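Local atomic coordinates of Udp-n-acetylglucosamine pyrophosphorylase (Trypanosoma brucei, PDB entry 4BQH), a protein that probably catalyses the formation of UDP-N-acetylglucosamine and diphosphate from UTP and N-acetylglucosamine 1-phosphate. Residues N283-V288 with V452-S457; Q458-L463 with I500-S505; W462-L467 with A493-C498; P506-G511 with I534-D539. All coordinates share one frame; numbering follows the deposited sequence.

How the contacts relate
Contacts 1, 2 and 3 follow one another along helix 448-471 toward the periphery of the chain, their centres about 14, 24 and 32 Å from its centre. All four are mainly buried; 1 and 2 have no exposed touching residue, whereas 3 and 4 each bring in an exposed arginine at the margin. Contact 1 is purely aliphatic and joins the helix to a loop after a strand of the large mixed sheet. Contact 2 sets the helix on strand 501-504 and adds a buried hydrogen bond. Contact 3 packs helix on helix around a methionine. Contact 4 does not use this helix, but its strand 533-536 pairs with strand 501-504; there valine and leucine meet isoleucine, backbone and arginine.

Contact 1 (N283-V288 with V452-S457); sequences NLLANV and VRLLLS
Leu284 and Leu285 reach from a loop onto the side of helix 448-471, where Val452, Leu454 and Leu455 receive them. The tightest approach is Leu285 CD2 to Leu454 CB at 3.6 Å, the two side chains crossing at about a right angle. The other branch, Leu285 CD1, lies 4.0 Å from Leu455 CB, and here the two side chains slide past each other in opposite directions. Branched leucine suits this place, since each methyl of Leu285 meets a different part of the helix. Leu284 swings its CG anti to the backbone N (chi1 -174°) and brings a single methyl to two residues: Leu284 CD2 lies 3.8 Å from Val452 N, 4.1 Å from Val452 CG2 and 4.2 Å from Leu455 CD2.

Behind them stands a type I turn from Asn283 to Ala286. Asn283 OD1 accepts from Leu285 N at 3.1 Å, an Asx turn with the donor well above the carbonyl plane. Gly435 N also gives to OD1, and ND2 gives to Glu433 O. Leu147 and Met150 of helix 147-166 back Leu284, and Leu141 covers Val452 and Leu455.

Polar bonds thus shape the loop, while its attachment to the helix rests on apolar packing.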
loop_
_atom_site.group_PDB
_atom_site.type_symbol
_atom_site.label_atom_id
_atom_site.label_comp_id
_atom_site.label_asym_id
_atom_site.label_seq_id
_atom_site.Cartn_x
_atom_site.Cartn_y
_atom_site.Cartn_z
ATOM N N ASN A 283 1.978 6.683 2.733
ATOM C CA ASN A 283 0.786 7.489 2.536
ATOM C C ASN A 283 0.234 7.937 3.871
ATOM O O ASN A 283 -0.432 7.163 4.567
ATOM C CB ASN A 283 -0.267 6.697 1.773
ATOM C CG ASN A 283 -1.480 7.530 1.444
ATOM O OD1 ASN A 283 -1.519 8.728 1.733
ATOM N ND2 ASN A 283 -2.484 6.907 0.859
ATOM N N LEU A 284 0.510 9.188 4.239
ATOM C CA LEU A 284 0.057 9.681 5.533
ATOM C C LEU A 284 -1.463 9.690 5.641
ATOM O O LEU A 284 -2.010 9.586 6.752
ATOM C CB LEU A 284 0.567 11.108 5.770
ATOM C CG LEU A 284 0.288 11.707 7.160
ATOM C CD1 LEU A 284 1.004 10.946 8.277
ATOM C CD2 LEU A 284 0.705 13.185 7.191
ATOM N N LEU A 285 -2.144 9.848 4.502
ATOM C CA LEU A 285 -3.597 9.959 4.500
ATOM C C LEU A 285 -4.330 8.623 4.250
ATOM O O LEU A 285 -5.529 8.624 3.971
ATOM C CB LEU A 285 -4.046 10.978 3.463
ATOM C CG LEU A 285 -3.990 12.478 3.801
ATOM C CD1 LEU A 285 -2.772 12.936 4.595
ATOM C CD2 LEU A 285 -4.096 13.204 2.467
ATOM N N ALA A 286 -3.624 7.513 4.401
ATOM C CA ALA A 286 -4.156 6.210 3.997
ATOM C C ALA A 286 -5.434 5.889 4.770
ATOM O O ALA A 286 -5.480 6.022 6.003
ATOM C CB ALA A 286 -3.125 5.123 4.224
ATOM N N ASN A 287 -6.485 5.538 4.026
ATOM C CA ASN A 287 -7.743 5.202 4.639
ATOM C C ASN A 287 -7.691 3.698 4.920
ATOM O O ASN A 287 -8.127 2.861 4.118
ATOM C CB ASN A 287 -8.895 5.606 3.731
ATOM C CG ASN A 287 -10.235 5.519 4.418
ATOM O OD1 ASN A 287 -10.339 4.993 5.522
ATOM N ND2 ASN A 287 -11.260 6.033 3.773
ATOM N N VAL A 288 -7.124 3.376 6.080
ATOM C CA VAL A 288 -6.768 2.000 6.455
ATOM C C VAL A 288 -8.008 1.222 6.915
ATOM O O VAL A 288 -8.757 1.693 7.776
ATOM C CB VAL A 288 -5.703 2.011 7.572
ATOM C CG1 VAL A 288 -5.374 0.601 8.028
ATOM C CG2 VAL A 288 -4.457 2.729 7.088
ATOM N N VAL A 452 1.351 16.654 5.806
ATOM C CA VAL A 452 0.806 17.241 7.046
ATOM C C VAL A 452 -0.209 18.330 6.720
ATOM O O VAL A 452 -1.255 18.382 7.332
ATOM C CB VAL A 452 1.917 17.716 8.024
ATOM C CG1 VAL A 452 1.362 18.623 9.143
ATOM C CG2 VAL A 452 2.684 16.522 8.602
ATOM N N ARG A 453 0.068 19.201 5.743
ATOM C CA ARG A 453 -0.948 20.175 5.351
ATOM C C ARG A 453 -2.272 19.523 4.945
ATOM O O ARG A 453 -3.324 20.002 5.326
ATOM C CB ARG A 453 -0.444 21.100 4.219
ATOM C CG ARG A 453 -1.505 22.044 3.634
ATOM C CD ARG A 453 -0.950 22.804 2.408
ATOM N NE ARG A 453 0.358 23.349 2.755
ATOM C CZ ARG A 453 1.506 22.971 2.203
ATOM N NH1 ARG A 453 1.539 22.084 1.193
ATOM N NH2 ARG A 453 2.616 23.508 2.634
ATOM N N LEU A 454 -2.235 18.441 4.160
ATOM C CA LEU A 454 -3.488 17.791 3.755
ATOM C C LEU A 454 -4.208 17.178 4.962
ATOM O O LEU A 454 -5.440 17.253 5.058
ATOM C CB LEU A 454 -3.226 16.685 2.723
ATOM C CG LEU A 454 -2.640 17.178 1.380
ATOM C CD1 LEU A 454 -2.300 15.965 0.516
ATOM C CD2 LEU A 454 -3.598 18.101 0.648
ATOM N N LEU A 455 -3.430 16.587 5.857
ATOM C CA LEU A 455 -3.989 15.932 7.063
ATOM C C LEU A 455 -4.721 16.961 7.908
ATOM O O LEU A 455 -5.906 16.788 8.248
ATOM C CB LEU A 455 -2.897 15.235 7.886
ATOM C CG LEU A 455 -3.384 14.357 9.063
ATOM C CD1 LEU A 455 -4.021 13.055 8.556
ATOM C CD2 LEU A 455 -2.267 14.032 10.034
ATOM N N LEU A 456 -4.044 18.065 8.203
ATOM C CA LEU A 456 -4.702 19.133 8.975
ATOM C C LEU A 456 -5.927 19.703 8.275
ATOM O O LEU A 456 -6.967 19.937 8.890
ATOM C CB LEU A 456 -3.704 20.237 9.333
ATOM C CG LEU A 456 -2.486 19.834 10.153
ATOM C CD1 LEU A 456 -1.755 21.088 10.618
ATOM C CD2 LEU A 456 -2.849 18.960 11.337
ATOM N N SER A 457 -5.844 19.890 6.960
ATOM C CA SER A 457 -6.989 20.402 6.232
ATOM C C SER A 457 -8.201 19.494 6.308
ATOM O O SER A 457 -9.347 19.965 6.375
ATOM C CB SER A 457 -6.631 20.662 4.767
ATOM O OG SER A 457 -5.883 21.858 4.707
#

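Contact 2 (Q458-L463 with I500-S505); sequences QHTRWL and IKAEIS
Thr460 and His459 of helix 448-471 meet strand 501-504, the first strand of a beta-alpha-beta crossover that returns through helix 519-528 to strand 533-536. Helix and strand lie nearly perpendicular, at 98°. Lys501 and Glu503 bond by their backbones to strand 533-536, while Ala502 N, on the other edge, gives to Thr460 OG1 at 2.9 Å with an N-H...O angle of 149°. Thr460 OG1 stands beside its own backbone N (chi1 -58°), from where it also donates to Leu456 O one helical turn back. One hydroxyl therefore serves both helix and strand, as threonine can in a buried site. Thr460 CG2, anti to the backbone N, faces Ile500 O.

His459 has CG beside its backbone N, and its ring crosses Ile504 at a slant, with Ile504 CB over one face, 4.1 Å from the ring centroid: a CH-pi contact. Glu503 CA sits at the ring edge, and Ala502 O is 3.3 Å from His459 CB. The Glu503 side chain starts away from the helix, and Gln142 N and Gln143 NE2 bind its carboxylate.

Small Ala502 lets the helix come close, its CB meeting Leu463 CD2 at 3.7 Å. Farther along, Ile504 CD1 approaches the Trp462 indole obliquely, 4.0 Å from CE3.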
loop_
_atom_site.group_PDB
_atom_site.type_symbol
_atom_site.label_atom_id
_atom_site.label_comp_id
_atom_site.label_asym_id
_atom_site.label_seq_id
_atom_site.Cartn_x
_atom_site.Cartn_y
_atom_site.Cartn_z
ATOM N N GLN A 458 -7.946 18.195 6.308
ATOM C CA GLN A 458 -9.007 17.212 6.411
ATOM C C GLN A 458 -9.629 17.228 7.812
ATOM O O GLN A 458 -10.851 17.240 7.950
ATOM C CB GLN A 458 -8.446 15.817 6.133
ATOM C CG GLN A 458 -9.555 14.790 6.135
ATOM C CD GLN A 458 -9.059 13.387 5.883
ATOM O OE1 GLN A 458 -7.957 13.005 6.300
ATOM N NE2 GLN A 458 -9.881 12.606 5.227
ATOM N N HIS A 459 -8.781 17.232 8.836
ATOM C CA HIS A 459 -9.290 17.242 10.226
ATOM C C HIS A 459 -10.061 18.501 10.528
ATOM O O HIS A 459 -11.042 18.484 11.281
ATOM C CB HIS A 459 -8.152 17.033 11.208
ATOM C CG HIS A 459 -7.513 15.679 11.083
ATOM N ND1 HIS A 459 -6.375 15.356 11.707
ATOM C CD2 HIS A 459 -7.860 14.578 10.292
ATOM C CE1 HIS A 459 -6.050 14.093 11.396
ATOM N NE2 HIS A 459 -6.949 13.631 10.510
ATOM N N THR A 460 -9.619 19.605 9.933
ATOM C CA THR A 460 -10.290 20.889 10.071
ATOM C C THR A 460 -11.684 20.825 9.499
ATOM O O THR A 460 -12.616 21.341 10.095
ATOM C CB THR A 460 -9.490 22.032 9.411
ATOM O OG1 THR A 460 -8.189 22.097 10.003
ATOM C CG2 THR A 460 -10.183 23.374 9.612
ATOM N N ARG A 461 -11.837 20.187 8.337
ATOM C CA ARG A 461 -13.155 19.998 7.784
ATOM C C ARG A 461 -14.026 19.159 8.719
ATOM O O ARG A 461 -15.202 19.461 8.893
ATOM C CB ARG A 461 -13.103 19.346 6.388
ATOM C CG ARG A 461 -12.660 20.306 5.287
ATOM C CD ARG A 461 -12.672 19.670 3.889
ATOM N NE ARG A 461 -11.766 18.517 3.733
ATOM C CZ ARG A 461 -10.499 18.592 3.322
ATOM N NH1 ARG A 461 -9.960 19.770 3.037
ATOM N NH2 ARG A 461 -9.770 17.493 3.187
ATOM N N TRP A 462 -13.458 18.109 9.320
ATOM C CA TRP A 462 -14.272 17.247 10.170
ATOM C C TRP A 462 -14.775 18.000 11.368
ATOM O O TRP A 462 -15.942 17.857 11.770
ATOM C CB TRP A 462 -13.496 16.063 10.697
ATOM C CG TRP A 462 -13.047 15.072 9.688
ATOM C CD1 TRP A 462 -13.462 14.936 8.364
ATOM C CD2 TRP A 462 -12.130 13.975 9.925
ATOM N NE1 TRP A 462 -12.810 13.878 7.766
ATOM C CE2 TRP A 462 -12.017 13.250 8.659
ATOM C CE3 TRP A 462 -11.402 13.532 11.030
ATOM C CZ2 TRP A 462 -11.207 12.141 8.527
ATOM C CZ3 TRP A 462 -10.573 12.421 10.882
ATOM C CH2 TRP A 462 -10.472 11.749 9.645
ATOM N N LEU A 463 -13.890 18.802 11.957
ATOM C CA LEU A 463 -14.251 19.538 13.173
ATOM C C LEU A 463 -15.303 20.615 12.894
ATOM O O LEU A 463 -16.260 20.757 13.671
ATOM C CB LEU A 463 -12.993 20.140 13.812
ATOM C CG LEU A 463 -13.247 20.904 15.118
ATOM C CD1 LEU A 463 -13.968 20.011 16.126
ATOM C CD2 LEU A 463 -11.916 21.405 15.679
ATOM N N ILE A 500 -8.143 28.717 12.027
ATOM C CA ILE A 500 -7.687 27.703 12.981
ATOM C C ILE A 500 -7.799 26.317 12.334
ATOM O O ILE A 500 -8.780 26.015 11.678
ATOM C CB ILE A 500 -8.563 27.713 14.260
ATOM C CG1 ILE A 500 -8.649 29.116 14.893
ATOM C CG2 ILE A 500 -8.108 26.661 15.273
ATOM C CD1 ILE A 500 -7.348 29.708 15.369
ATOM N N LYS A 501 -6.789 25.483 12.535
ATOM C CA LYS A 501 -6.806 24.111 12.023
ATOM C C LYS A 501 -7.076 23.128 13.142
ATOM O O LYS A 501 -7.068 23.496 14.289
ATOM C CB LYS A 501 -5.452 23.779 11.408
ATOM C CG LYS A 501 -5.041 24.749 10.303
ATOM C CD LYS A 501 -6.050 24.850 9.179
ATOM C CE LYS A 501 -5.586 25.953 8.222
ATOM N NZ LYS A 501 -6.680 26.401 7.300
ATOM N N ALA A 502 -7.300 21.869 12.789
ATOM C CA ALA A 502 -7.387 20.815 13.792
ATOM C C ALA A 502 -6.442 19.668 13.435
ATOM O O ALA A 502 -6.138 19.424 12.251
ATOM C CB ALA A 502 -8.827 20.317 13.897
ATOM N N GLU A 503 -5.946 18.990 14.464
ATOM C CA GLU A 503 -5.174 17.773 14.308
ATOM C C GLU A 503 -5.846 16.746 15.214
ATOM O O GLU A 503 -5.977 16.971 16.422
ATOM C CB GLU A 503 -3.728 17.979 14.749
ATOM C CG GLU A 503 -2.906 16.703 14.723
ATOM C CD GLU A 503 -1.504 16.844 15.291
ATOM O OE1 GLU A 503 -1.003 17.995 15.406
ATOM O OE2 GLU A 503 -0.907 15.797 15.613
ATOM N N ILE A 504 -6.287 15.638 14.634
ATOM C CA ILE A 504 -7.120 14.674 15.387
ATOM C C ILE A 504 -6.461 13.303 15.351
ATOM O O ILE A 504 -6.188 12.759 14.271
ATOM C CB ILE A 504 -8.545 14.597 14.805
ATOM C CG1 ILE A 504 -9.215 15.983 14.832
ATOM C CG2 ILE A 504 -9.401 13.546 15.553
ATOM C CD1 ILE A 504 -10.484 16.102 14.018
ATOM N N SER A 505 -6.230 12.728 16.536
ATOM C CA SER A 505 -5.688 11.394 16.686
ATOM C C SER A 505 -6.588 10.376 16.005
ATOM O O SER A 505 -7.791 10.504 16.082
ATOM C CB SER A 505 -5.606 11.024 18.175
ATOM O OG SER A 505 -5.140 9.698 18.296
#

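Contact 3 (W462-L467 with A493-C498); sequences WLITAL and AVMRSC
Ile464 and Met495 have the nearest CA atoms, 7.6 Å apart, between helices 448-471 and 485-497, which run roughly antiparallel, their segment axes at 150° and 10.9 Å apart at closest approach. Such a spacing calls for long side chains to bridge it, and Met495 does most of this. Its unbranched chain is bent at chi2 and again at chi3 (-68°), the second bend placing CE beside the opposite helix. There CE touches Ile464 CG1 at 3.7 Å and Leu463 CD2 at 4.0 Å. Leu463 crosses the methionine at about a right angle. Nearer the backbone, Met495 CG packs on Leu467 CD1 at 4.0 Å. Flexible methionine can thus fit between beta-branched and gamma-branched neighbours, while Leu526 of helix 519-528 also covers it.

Arg496 stretches out from CG to NE beside this cluster. Ile464 CG2 lies at the edge of its guanidinium, near the plane, 3.7 Å from NH2, and NH2 forms a salt bridge with Glu468 on the facing helix. NE is buried here without a polar partner in the model. Within helix 485-497, Ser497 OG donates to Ala493 O at 3.0 Å, from the face of that carbonyl opposite to Ser497 N.

The helices are therefore held by aliphatic and thioether packing inside, with one charged pair spanning them at the more exposed margin.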
loop_
_atom_site.group_PDB
_atom_site.type_symbol
_atom_site.label_atom_id
_atom_site.label_comp_id
_atom_site.label_asym_id
_atom_site.label_seq_id
_atom_site.Cartn_x
_atom_site.Cartn_y
_atom_site.Cartn_z
ATOM N N TRP A 462 -13.458 18.109 9.320
ATOM C CA TRP A 462 -14.272 17.247 10.170
ATOM C C TRP A 462 -14.775 18.000 11.368
ATOM O O TRP A 462 -15.942 17.857 11.770
ATOM C CB TRP A 462 -13.496 16.063 10.697
ATOM C CG TRP A 462 -13.047 15.072 9.688
ATOM C CD1 TRP A 462 -13.462 14.936 8.364
ATOM C CD2 TRP A 462 -12.130 13.975 9.925
ATOM N NE1 TRP A 462 -12.810 13.878 7.766
ATOM C CE2 TRP A 462 -12.017 13.250 8.659
ATOM C CE3 TRP A 462 -11.402 13.532 11.030
ATOM C CZ2 TRP A 462 -11.207 12.141 8.527
ATOM C CZ3 TRP A 462 -10.573 12.421 10.882
ATOM C CH2 TRP A 462 -10.472 11.749 9.645
ATOM N N LEU A 463 -13.890 18.802 11.957
ATOM C CA LEU A 463 -14.251 19.538 13.173
ATOM C C LEU A 463 -15.303 20.615 12.894
ATOM O O LEU A 463 -16.260 20.757 13.671
ATOM C CB LEU A 463 -12.993 20.140 13.812
ATOM C CG LEU A 463 -13.247 20.904 15.118
ATOM C CD1 LEU A 463 -13.968 20.011 16.126
ATOM C CD2 LEU A 463 -11.916 21.405 15.679
ATOM N N ILE A 464 -15.148 21.345 11.783
ATOM C CA ILE A 464 -16.145 22.360 11.365
ATOM C C ILE A 464 -17.509 21.705 11.151
ATOM O O ILE A 464 -18.520 22.198 11.649
ATOM C CB ILE A 464 -15.699 23.172 10.134
ATOM C CG1 ILE A 464 -14.545 24.076 10.528
ATOM C CG2 ILE A 464 -16.832 24.054 9.577
ATOM C CD1 ILE A 464 -13.836 24.721 9.364
ATOM N N THR A 465 -17.523 20.550 10.491
ATOM C CA THR A 465 -18.761 19.773 10.343
ATOM C C THR A 465 -19.383 19.370 11.680
ATOM O O THR A 465 -20.610 19.487 11.870
ATOM C CB THR A 465 -18.519 18.508 9.486
ATOM O OG1 THR A 465 -18.100 18.918 8.182
ATOM C CG2 THR A 465 -19.799 17.675 9.379
ATOM N N ALA A 466 -18.556 18.891 12.611
ATOM C CA ALA A 466 -19.065 18.508 13.931
ATOM C C ALA A 466 -19.649 19.724 14.670
ATOM O O ALA A 466 -20.703 19.626 15.309
ATOM C CB ALA A 466 -17.982 17.850 14.759
ATOM N N LEU A 467 -18.971 20.868 14.553
ATOM C CA LEU A 467 -19.438 22.101 15.189
ATOM C C LEU A 467 -20.761 22.587 14.607
ATOM O O LEU A 467 -21.653 23.027 15.350
ATOM C CB LEU A 467 -18.367 23.191 15.086
ATOM C CG LEU A 467 -17.235 23.066 16.112
ATOM C CD1 LEU A 467 -16.060 23.992 15.795
ATOM C CD2 LEU A 467 -17.776 23.315 17.517
ATOM N N ALA A 493 -17.383 30.432 13.768
ATOM C CA ALA A 493 -16.990 31.730 13.229
ATOM C C ALA A 493 -15.535 32.036 13.550
ATOM O O ALA A 493 -14.819 32.587 12.700
ATOM C CB ALA A 493 -17.917 32.843 13.721
ATOM N N VAL A 494 -15.096 31.673 14.758
ATOM C CA VAL A 494 -13.683 31.788 15.143
ATOM C C VAL A 494 -12.786 30.897 14.265
ATOM O O VAL A 494 -11.737 31.360 13.814
ATOM C CB VAL A 494 -13.452 31.518 16.647
ATOM C CG1 VAL A 494 -11.968 31.516 17.005
ATOM C CG2 VAL A 494 -14.168 32.579 17.474
ATOM N N MET A 495 -13.214 29.651 14.008
ATOM C CA MET A 495 -12.430 28.712 13.173
ATOM C C MET A 495 -12.167 29.347 11.823
ATOM O O MET A 495 -11.038 29.355 11.336
ATOM C CB MET A 495 -13.190 27.404 12.903
ATOM C CG MET A 495 -13.346 26.424 14.048
ATOM S SD MET A 495 -11.927 25.377 14.396
ATOM C CE MET A 495 -11.807 24.295 12.969
ATOM N N ARG A 496 -13.230 29.876 11.227
ATOM C CA ARG A 496 -13.151 30.463 9.897
ATOM C C ARG A 496 -12.300 31.722 9.806
ATOM O O ARG A 496 -11.367 31.781 8.992
ATOM C CB ARG A 496 -14.545 30.671 9.323
ATOM C CG ARG A 496 -15.112 29.369 8.810
ATOM C CD ARG A 496 -16.542 29.502 8.350
ATOM N NE ARG A 496 -17.145 28.184 8.299
ATOM C CZ ARG A 496 -18.043 27.795 7.406
ATOM N NH1 ARG A 496 -18.457 28.635 6.462
ATOM N NH2 ARG A 496 -18.523 26.559 7.456
ATOM N N SER A 497 -12.584 32.707 10.649
ATOM C CA SER A 497 -11.903 33.997 10.534
ATOM C C SER A 497 -10.460 33.987 11.058
ATOM O O SER A 497 -9.641 34.795 10.632
ATOM C CB SER A 497 -12.734 35.112 11.179
ATOM O OG SER A 497 -12.914 34.863 12.558
ATOM N N CYS A 498 -10.130 33.062 11.956
ATOM C CA CYS A 498 -8.757 32.975 12.438
ATOM C C CYS A 498 -7.968 31.864 11.736
ATOM O O CYS A 498 -6.823 31.595 12.098
ATOM C CB CYS A 498 -8.718 32.798 13.950
ATOM S SG CYS A 498 -9.403 34.222 14.816
#

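Contact 4 (P506-G511 with I534-D539); sequences PLVSVG and IFIRRD
Leu507 and Val508 lie in the loop that opens the beta-alpha-beta crossover from strand 501-504 through helix 519-528, and pack on the last residue of the returning parallel strand 533-536 and the two arginines after it. Leu507 comes first: its CD1 lies over one face of the Arg538 guanidinium, offset toward the rim, 4.0 Å from NH2. Leu507 O is 3.9 Å from Arg538 CG and Leu507 CB 4.1 Å from the same carbon, so the aliphatic part of the arginine also packs here. The bend at chi3 (-37°) places Arg538 NE, which forms a salt bridge with Asp540.

Val508 follows and points its two methyls at different targets. With CG1 anti to the backbone N (chi1 179°), that methyl meets Ile536 CG2 at 3.9 Å, the side chains crossing at about a right angle. CG2 presses on the peptide linking the arginines, 3.5 Å from both Arg537 C and Arg538 N. Compact valine fits this close approach to backbone. His518 also touches both Val508 and Ile536.

The loop thus offers apolar surface to isoleucine, peptide and arginine, while Asp540 probably offsets part of the Arg538 charge, with the like charge of Arg156 also nearby.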
loop_
_atom_site.group_PDB
_atom_site.type_symbol
_atom_site.label_atom_id
_atom_site.label_comp_id
_atom_site.label_asym_id
_atom_site.label_seq_id
_atom_site.Cartn_x
_atom_site.Cartn_y
_atom_site.Cartn_z
ATOM N N PRO A 506 -5.991 9.364 15.342
ATOM C CA PRO A 506 -6.861 8.309 14.785
ATOM C C PRO A 506 -7.604 7.533 15.857
ATOM O O PRO A 506 -8.640 6.953 15.560
ATOM C CB PRO A 506 -5.897 7.386 14.027
ATOM C CG PRO A 506 -4.619 8.125 13.901
ATOM C CD PRO A 506 -4.575 9.189 14.976
ATOM N N LEU A 507 -7.088 7.512 17.087
ATOM C CA LEU A 507 -7.812 6.855 18.196
ATOM C C LEU A 507 -9.098 7.595 18.563
ATOM O O LEU A 507 -10.029 7.011 19.157
ATOM C CB LEU A 507 -6.885 6.670 19.414
ATOM C CG LEU A 507 -5.716 5.706 19.192
ATOM C CD1 LEU A 507 -4.818 5.596 20.417
ATOM C CD2 LEU A 507 -6.156 4.316 18.731
ATOM N N VAL A 508 -9.186 8.861 18.169
ATOM C CA VAL A 508 -10.442 9.614 18.272
ATOM C C VAL A 508 -11.355 9.451 17.060
ATOM O O VAL A 508 -12.547 9.153 17.210
ATOM C CB VAL A 508 -10.194 11.119 18.543
ATOM C CG1 VAL A 508 -11.501 11.882 18.610
ATOM C CG2 VAL A 508 -9.439 11.262 19.858
ATOM N N SER A 509 -10.801 9.653 15.865
ATOM C CA SER A 509 -11.619 9.696 14.653
ATOM C C SER A 509 -10.822 9.227 13.465
ATOM O O SER A 509 -9.681 9.652 13.286
ATOM C CB SER A 509 -12.050 11.130 14.372
ATOM O OG SER A 509 -13.115 11.180 13.466
ATOM N N VAL A 510 -11.442 8.374 12.634
ATOM C CA VAL A 510 -10.832 7.994 11.351
ATOM C C VAL A 510 -11.649 8.490 10.169
ATOM O O VAL A 510 -11.148 8.491 9.037
ATOM C CB VAL A 510 -10.648 6.463 11.194
ATOM C CG1 VAL A 510 -9.456 5.962 12.007
ATOM C CG2 VAL A 510 -11.943 5.714 11.520
ATOM N N GLY A 511 -12.883 8.932 10.410
ATOM C CA GLY A 511 -13.696 9.459 9.326
ATOM C C GLY A 511 -14.549 10.653 9.664
ATOM O O GLY A 511 -15.500 10.947 8.945
ATOM N N ILE A 534 -6.024 23.146 16.930
ATOM C CA ILE A 534 -6.721 22.438 18.016
ATOM C C ILE A 534 -6.293 20.970 17.947
ATOM O O ILE A 534 -6.409 20.339 16.883
ATOM C CB ILE A 534 -8.253 22.594 17.843
ATOM C CG1 ILE A 534 -8.681 24.059 18.045
ATOM C CG2 ILE A 534 -9.013 21.644 18.776
ATOM C CD1 ILE A 534 -8.524 24.541 19.468
ATOM N N PHE A 535 -5.761 20.446 19.052
ATOM C CA PHE A 535 -5.285 19.069 19.126
ATOM C C PHE A 535 -6.335 18.198 19.845
ATOM O O PHE A 535 -6.673 18.468 20.985
ATOM C CB PHE A 535 -3.919 19.044 19.829
ATOM C CG PHE A 535 -3.279 17.685 19.909
ATOM C CD1 PHE A 535 -3.542 16.702 18.940
ATOM C CD2 PHE A 535 -2.391 17.388 20.931
ATOM C CE1 PHE A 535 -2.954 15.448 19.034
ATOM C CE2 PHE A 535 -1.788 16.132 21.022
ATOM C CZ PHE A 535 -2.080 15.157 20.073
ATOM N N ILE A 536 -6.891 17.206 19.150
ATOM C CA ILE A 536 -7.933 16.335 19.740
ATOM C C ILE A 536 -7.333 14.928 19.840
ATOM O O ILE A 536 -6.948 14.340 18.830
ATOM C CB ILE A 536 -9.258 16.352 18.931
ATOM C CG1 ILE A 536 -9.772 17.789 18.714
ATOM C CG2 ILE A 536 -10.322 15.469 19.613
ATOM C CD1 ILE A 536 -11.066 17.901 17.945
ATOM N N ARG A 537 -7.224 14.409 21.066
ATOM C CA ARG A 537 -6.628 13.090 21.323
ATOM C C ARG A 537 -7.356 12.416 22.476
ATOM O O ARG A 537 -8.080 13.093 23.224
ATOM C CB ARG A 537 -5.098 13.138 21.556
ATOM C CG ARG A 537 -4.615 13.760 22.864
ATOM C CD ARG A 537 -4.903 15.252 22.876
ATOM N NE ARG A 537 -4.191 15.946 23.944
ATOM C CZ ARG A 537 -4.187 17.269 24.117
ATOM N NH1 ARG A 537 -4.864 18.075 23.296
ATOM N NH2 ARG A 537 -3.495 17.785 25.122
ATOM N N ARG A 538 -7.225 11.097 22.576
ATOM C CA ARG A 538 -7.825 10.373 23.712
ATOM C C ARG A 538 -7.079 10.711 24.983
ATOM O O ARG A 538 -5.848 10.861 24.985
ATOM C CB ARG A 538 -7.779 8.865 23.499
ATOM C CG ARG A 538 -8.891 8.336 22.622
ATOM C CD ARG A 538 -9.260 6.900 22.993
ATOM N NE ARG A 538 -8.105 6.077 23.374
ATOM C CZ ARG A 538 -7.977 4.770 23.100
ATOM N NH1 ARG A 538 -8.910 4.133 22.407
ATOM N NH2 ARG A 538 -6.896 4.102 23.490
ATOM N N ASP A 539 -7.834 10.820 26.072
ATOM C CA ASP A 539 -7.256 11.076 27.390
ATOM C C ASP A 539 -6.108 10.154 27.784
ATOM O O ASP A 539 -5.161 10.589 28.451
ATOM C CB ASP A 539 -8.351 11.023 28.461
ATOM C CG ASP A 539 -9.090 12.346 28.612
ATOM O OD1 ASP A 539 -8.758 13.329 27.906
ATOM O OD2 ASP A 539 -10.013 12.405 29.450
#